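PDB 2I58: sugar ABC transporter, sugar-binding protein from Streptococcus pneumoniae, which probably captures oligosaccharides outside the cell and delivers them to a membrane ABC transporter, its cleft here holding galactose, glucose and fructose units. Local coordinates for residues A[110-115]-A[313-318]; A[276-281]-A[346-351]. One frame throughout, in Å; residues are numbered along the deposited sequence.

Contact 1: A[110-115]-A[313-318]; sequences PFTANA and DVDGSP
The first torsion of T112 (chi1 75°) sets OG1 between its own backbone N and carbonyl carbon and turns it toward CB of S317, while that of S317 puts OG beside its backbone N, where it is hydrogen-bonded to both S245 and D280. OG1 of T112 thereby comes within 4.1 Å of CB of S317, a van der Waals approach, while the hydroxyl itself is taken by the backbone N of L281. The tie between the segments is made by backbone. N of A113 gives its hydrogen to O of P318 at 2.9 Å, almost straight at 168°, and the same carbonyl oxygen lies 3.4 Å from CA of T112. The P318 ring packs against the A113 peptide, its CG/CD edge lying against O of A113. Just upstream, where the chain leaves helix 305-315 with positive phi at G316, D315 forms an Asx turn: its OD2 accepts from N of S317 at 3.1 Å, the donor sitting well above the carboxylate plane. The case illustrates how two irregular segments can be joined in a buried setting: a single backbone hydrogen bond, A113 N to P318 O, ties the two segments directly, a proline ring fills in beside it, and both hydroxyls find hydrogen-bond partners in other parts of the chain, which tie this crossing to the loop beside the sugar.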
# COMPACT_ATOMS: atom_id res chain seq x y z
N PRO A 110 -1.06 1.33 14.43
CA PRO A 110 -0.46 0.98 13.14
C PRO A 110 0.86 0.24 13.37
O PRO A 110 1.89 0.89 13.61
CB PRO A 110 -0.22 2.36 12.50
CG PRO A 110 -0.12 3.34 13.65
CD PRO A 110 -0.54 2.63 14.91
N PHE A 111 0.80 -1.10 13.31
CA PHE A 111 1.94 -1.94 13.58
C PHE A 111 3.10 -1.79 12.54
O PHE A 111 4.26 -1.62 12.91
CB PHE A 111 1.53 -3.41 13.71
CG PHE A 111 0.58 -3.68 14.84
CD1 PHE A 111 1.04 -3.86 16.13
CD2 PHE A 111 -0.78 -3.83 14.61
CE1 PHE A 111 0.17 -4.10 17.13
CE2 PHE A 111 -1.67 -4.08 15.60
CZ PHE A 111 -1.22 -4.22 16.84
N THR A 112 2.77 -1.86 11.26
CA THR A 112 3.73 -1.90 10.15
C THR A 112 3.30 -0.84 9.19
O THR A 112 2.19 -0.39 9.24
CB THR A 112 3.73 -3.30 9.44
OG1 THR A 112 2.58 -3.51 8.59
CG2 THR A 112 3.75 -4.38 10.49
N ALA A 113 4.16 -0.41 8.31
CA ALA A 113 3.76 0.60 7.35
C ALA A 113 4.26 0.15 6.00
O ALA A 113 5.42 -0.29 5.90
CB ALA A 113 4.37 1.88 7.72
N ASN A 114 3.40 0.22 4.99
CA ASN A 114 3.70 -0.24 3.65
C ASN A 114 4.39 0.85 2.82
O ASN A 114 4.59 1.95 3.32
CB ASN A 114 2.40 -0.64 2.96
CG ASN A 114 1.36 0.51 2.91
OD1 ASN A 114 1.67 1.66 2.55
ND2 ASN A 114 0.09 0.18 3.28
N ALA A 115 4.72 0.55 1.56
CA ALA A 115 5.55 1.40 0.70
C ALA A 115 5.35 0.94 -0.72
O ALA A 115 4.83 -0.13 -0.96
CB ALA A 115 7.08 1.31 1.06
N ASP A 313 8.71 -11.56 10.11
CA ASP A 313 9.61 -12.48 9.40
C ASP A 313 9.03 -13.06 8.15
O ASP A 313 9.76 -13.46 7.29
CB ASP A 313 10.09 -13.62 10.31
CG ASP A 313 11.20 -13.17 11.29
OD1 ASP A 313 11.76 -12.04 11.11
OD2 ASP A 313 11.47 -13.96 12.24
N VAL A 314 7.71 -13.12 8.06
CA VAL A 314 7.03 -13.62 6.85
C VAL A 314 6.72 -12.46 5.88
O VAL A 314 7.06 -12.56 4.72
CB VAL A 314 5.76 -14.49 7.23
CG1 VAL A 314 4.96 -14.96 5.98
CG2 VAL A 314 6.19 -15.66 8.13
N ASP A 315 6.15 -11.37 6.41
CA ASP A 315 5.68 -10.18 5.64
C ASP A 315 6.78 -9.20 5.21
O ASP A 315 6.81 -8.80 4.06
CB ASP A 315 4.58 -9.42 6.44
CG ASP A 315 4.18 -8.04 5.83
OD1 ASP A 315 3.56 -8.00 4.74
OD2 ASP A 315 4.43 -6.99 6.49
N GLY A 316 7.64 -8.78 6.12
CA GLY A 316 8.76 -7.86 5.80
C GLY A 316 8.49 -6.35 5.57
O GLY A 316 9.42 -5.59 5.32
N SER A 317 7.24 -5.91 5.63
CA SER A 317 6.94 -4.47 5.48
C SER A 317 7.68 -3.93 6.65
O SER A 317 7.75 -4.63 7.65
CB SER A 317 5.42 -4.12 5.63
OG SER A 317 4.58 -4.41 4.47
N PRO A 318 8.23 -2.71 6.56
CA PRO A 318 8.95 -2.21 7.72
C PRO A 318 7.97 -1.95 8.88
O PRO A 318 6.80 -1.63 8.63
CB PRO A 318 9.60 -0.92 7.22
CG PRO A 318 8.80 -0.50 6.09
CD PRO A 318 8.19 -1.72 5.47

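Contact 2: A[276-281]-A[346-351]. With GLA (alpha-D-galactopyranose), chain C; GLC (alpha-D-glucopyranose), chain B.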
# COMPACT_ATOMS: atom_id res chain seq x y z
N VAL A 276 5.43 6.05 -1.26
CA VAL A 276 4.16 6.43 -0.69
C VAL A 276 3.62 5.21 0.04
O VAL A 276 3.91 4.08 -0.36
CB VAL A 276 3.17 6.85 -1.78
CG1 VAL A 276 2.61 5.64 -2.49
CG2 VAL A 276 2.04 7.73 -1.21
N GLY A 277 2.85 5.48 1.10
CA GLY A 277 2.29 4.46 1.96
C GLY A 277 1.87 4.99 3.31
O GLY A 277 2.04 6.15 3.60
N ALA A 278 1.39 4.09 4.13
CA ALA A 278 0.65 4.38 5.38
C ALA A 278 0.64 3.09 6.27
O ALA A 278 1.17 2.04 5.87
CB ALA A 278 -0.80 4.82 5.04
N GLY A 279 0.03 3.13 7.44
CA GLY A 279 -0.10 1.94 8.28
C GLY A 279 -0.66 0.79 7.46
O GLY A 279 -1.58 0.99 6.64
N ASP A 280 -0.10 -0.40 7.66
CA ASP A 280 -0.40 -1.54 6.81
C ASP A 280 -1.06 -2.58 7.68
O ASP A 280 -2.24 -2.80 7.52
CB ASP A 280 0.85 -2.05 6.12
CG ASP A 280 0.60 -3.26 5.21
OD1 ASP A 280 -0.39 -3.23 4.48
OD2 ASP A 280 1.44 -4.22 5.19
N LEU A 281 -0.35 -3.21 8.61
CA LEU A 281 -1.09 -3.99 9.57
C LEU A 281 -1.43 -2.94 10.60
O LEU A 281 -0.55 -2.52 11.37
CB LEU A 281 -0.32 -5.16 10.18
CG LEU A 281 -1.14 -6.03 11.16
CD1 LEU A 281 -2.00 -7.04 10.44
CD2 LEU A 281 -0.20 -6.74 12.12
N LEU A 346 5.70 9.71 1.62
CA LEU A 346 4.38 10.42 1.65
C LEU A 346 3.25 9.51 2.10
O LEU A 346 3.22 8.31 1.75
CB LEU A 346 3.92 10.96 0.30
CG LEU A 346 4.92 11.26 -0.80
CD1 LEU A 346 4.17 11.59 -2.08
CD2 LEU A 346 5.89 12.40 -0.34
N VAL A 347 2.30 10.10 2.82
CA VAL A 347 1.07 9.39 3.13
C VAL A 347 0.24 9.42 1.90
O VAL A 347 0.32 10.35 1.14
CB VAL A 347 0.33 10.01 4.28
CG1 VAL A 347 -1.02 9.40 4.41
CG2 VAL A 347 1.15 9.83 5.56
N TRP A 348 -0.51 8.35 1.68
CA TRP A 348 -1.35 8.19 0.48
C TRP A 348 -2.11 9.43 0.21
O TRP A 348 -2.65 10.00 1.12
CB TRP A 348 -2.39 7.07 0.69
CG TRP A 348 -1.84 5.70 0.75
CD1 TRP A 348 -1.68 4.91 1.87
CD2 TRP A 348 -1.38 4.95 -0.34
NE1 TRP A 348 -1.16 3.68 1.50
CE2 TRP A 348 -0.95 3.70 0.14
CE3 TRP A 348 -1.28 5.21 -1.69
CZ2 TRP A 348 -0.42 2.73 -0.68
CZ3 TRP A 348 -0.74 4.23 -2.51
CH2 TRP A 348 -0.33 3.01 -2.01
N LEU A 349 -2.19 9.85 -1.04
CA LEU A 349 -2.85 11.12 -1.32
C LEU A 349 -4.34 11.07 -0.91
O LEU A 349 -4.90 12.13 -0.59
CB LEU A 349 -2.73 11.56 -2.79
CG LEU A 349 -1.32 11.58 -3.38
CD1 LEU A 349 -1.26 11.99 -4.82
CD2 LEU A 349 -0.53 12.51 -2.55
N GLN A 350 -4.96 9.87 -0.91
CA GLN A 350 -6.45 9.76 -0.76
C GLN A 350 -6.95 10.11 0.60
O GLN A 350 -8.17 10.02 0.88
CB GLN A 350 -6.94 8.34 -1.02
CG GLN A 350 -6.39 7.28 -0.04
CD GLN A 350 -5.47 6.35 -0.72
OE1 GLN A 350 -4.84 6.71 -1.72
NE2 GLN A 350 -5.39 5.14 -0.23
N GLN A 351 -5.98 10.44 1.43
CA GLN A 351 -6.19 10.96 2.76
C GLN A 351 -7.21 12.09 2.80
O GLN A 351 -8.02 12.16 3.72
CB GLN A 351 -4.86 11.47 3.34
CG GLN A 351 -4.85 11.51 4.86
CD GLN A 351 -3.62 12.13 5.45
OE1 GLN A 351 -2.71 12.55 4.74
NE2 GLN A 351 -3.60 12.20 6.77
C1 GLA C . -3.36 0.76 0.72
C2 GLA C . -4.39 1.79 1.22
C3 GLA C . -5.67 1.65 0.41
C4 GLA C . -5.36 1.69 -1.06
C5 GLA C . -4.34 0.63 -1.44
C6 GLA C . -3.92 0.89 -2.87
O2 GLA C . -4.58 1.57 2.64
O3 GLA C . -6.51 2.75 0.70
O4 GLA C . -4.81 3.00 -1.36
O5 GLA C . -3.15 0.77 -0.70
O6 GLA C . -2.65 0.27 -3.09
C1 GLC B . -3.89 -4.12 -0.52
C2 GLC B . -3.03 -5.28 -0.10
C3 GLC B . -2.94 -5.32 1.38
C4 GLC B . -2.49 -3.97 1.92
C5 GLC B . -3.35 -2.83 1.36
C6 GLC B . -2.90 -1.41 1.79
O1 GLC B . -5.25 -4.47 -0.19
O2 GLC B . -3.70 -6.44 -0.47
O3 GLC B . -2.04 -6.36 1.63
O4 GLC B . -2.69 -3.99 3.33
O5 GLC B . -3.39 -2.87 -0.03
O6 GLC B . -3.76 -0.55 1.19
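V276 and L346 pair as a parallel beta bridge, their CA atoms 4.6 Å apart, with N of G277 hydrogen-bonded to O of L346 at 2.9 Å and CA of V347 directing a CH...O contact at O of G277. Beyond the bridge the strands give way to loops, and W348 becomes the centre of the packing. Its indole is sandwiched between protein and sugar. Over one face lie CA of G277, 3.9 Å from the centroid of the five-membered ring, and CG1 of V276, 4.1 Å from that of the six-membered ring, both as CH-pi contacts. The valine achieves this because CG1 stands between its backbone N and carbonyl carbon (chi1 77°), while CG2 packs 4.0 Å from CB of L346. At the indole edge, near the ring plane, CB of A278 touches CD1 at 3.3 Å. Galactose occupies the opposite face, offset toward the rim, its ring O5 3.4 Å from CZ2 of W348, recalling the aromatic platforms of carbohydrate-binding proteins. Q350, its chain bent at chi2, brings NE2 over that same sugar-bearing side to within a very short, and so doubtful, hydrogen-bond distance of galactose O4; E356 and Q67 also bond this sugar. Further along the other segment, OD1 of D280 accepts a hydrogen bond from O4 of the glucose at 2.7 Å. The contact thus follows the two-stranded parallel sheet of 275-276 and 345-346 into the binding site, with segment 276-281 running on to strand 282-285 of the five-stranded sheet, while helix 165-176 packs against L346 through A173 and meets W348 through N165 and Q169.

Contacts 1 and 2 have centres 13 Å apart, and their segments alternate along the chain: 110-115, 276-281, 313-318, 346-351. Segments 110-115 and 276-281 run beside each other, O of T112 probably bonded to N of D280 and OD1 of N114 to N of A278. At one end both connect to the five-stranded mixed sheet, through strands 109-110 and 282-285; at the other, 110-115 enters the three-stranded antiparallel sheet and 276-281 follows the small parallel one. In binding proteins of this family, interlobe crossings form the hinge, and 110-115 and 276-281 are probably two of them here. Contact 1 joins the crossing to the chain that follows helix 305-315, and contact 2 joins it to W348 and the sugar site.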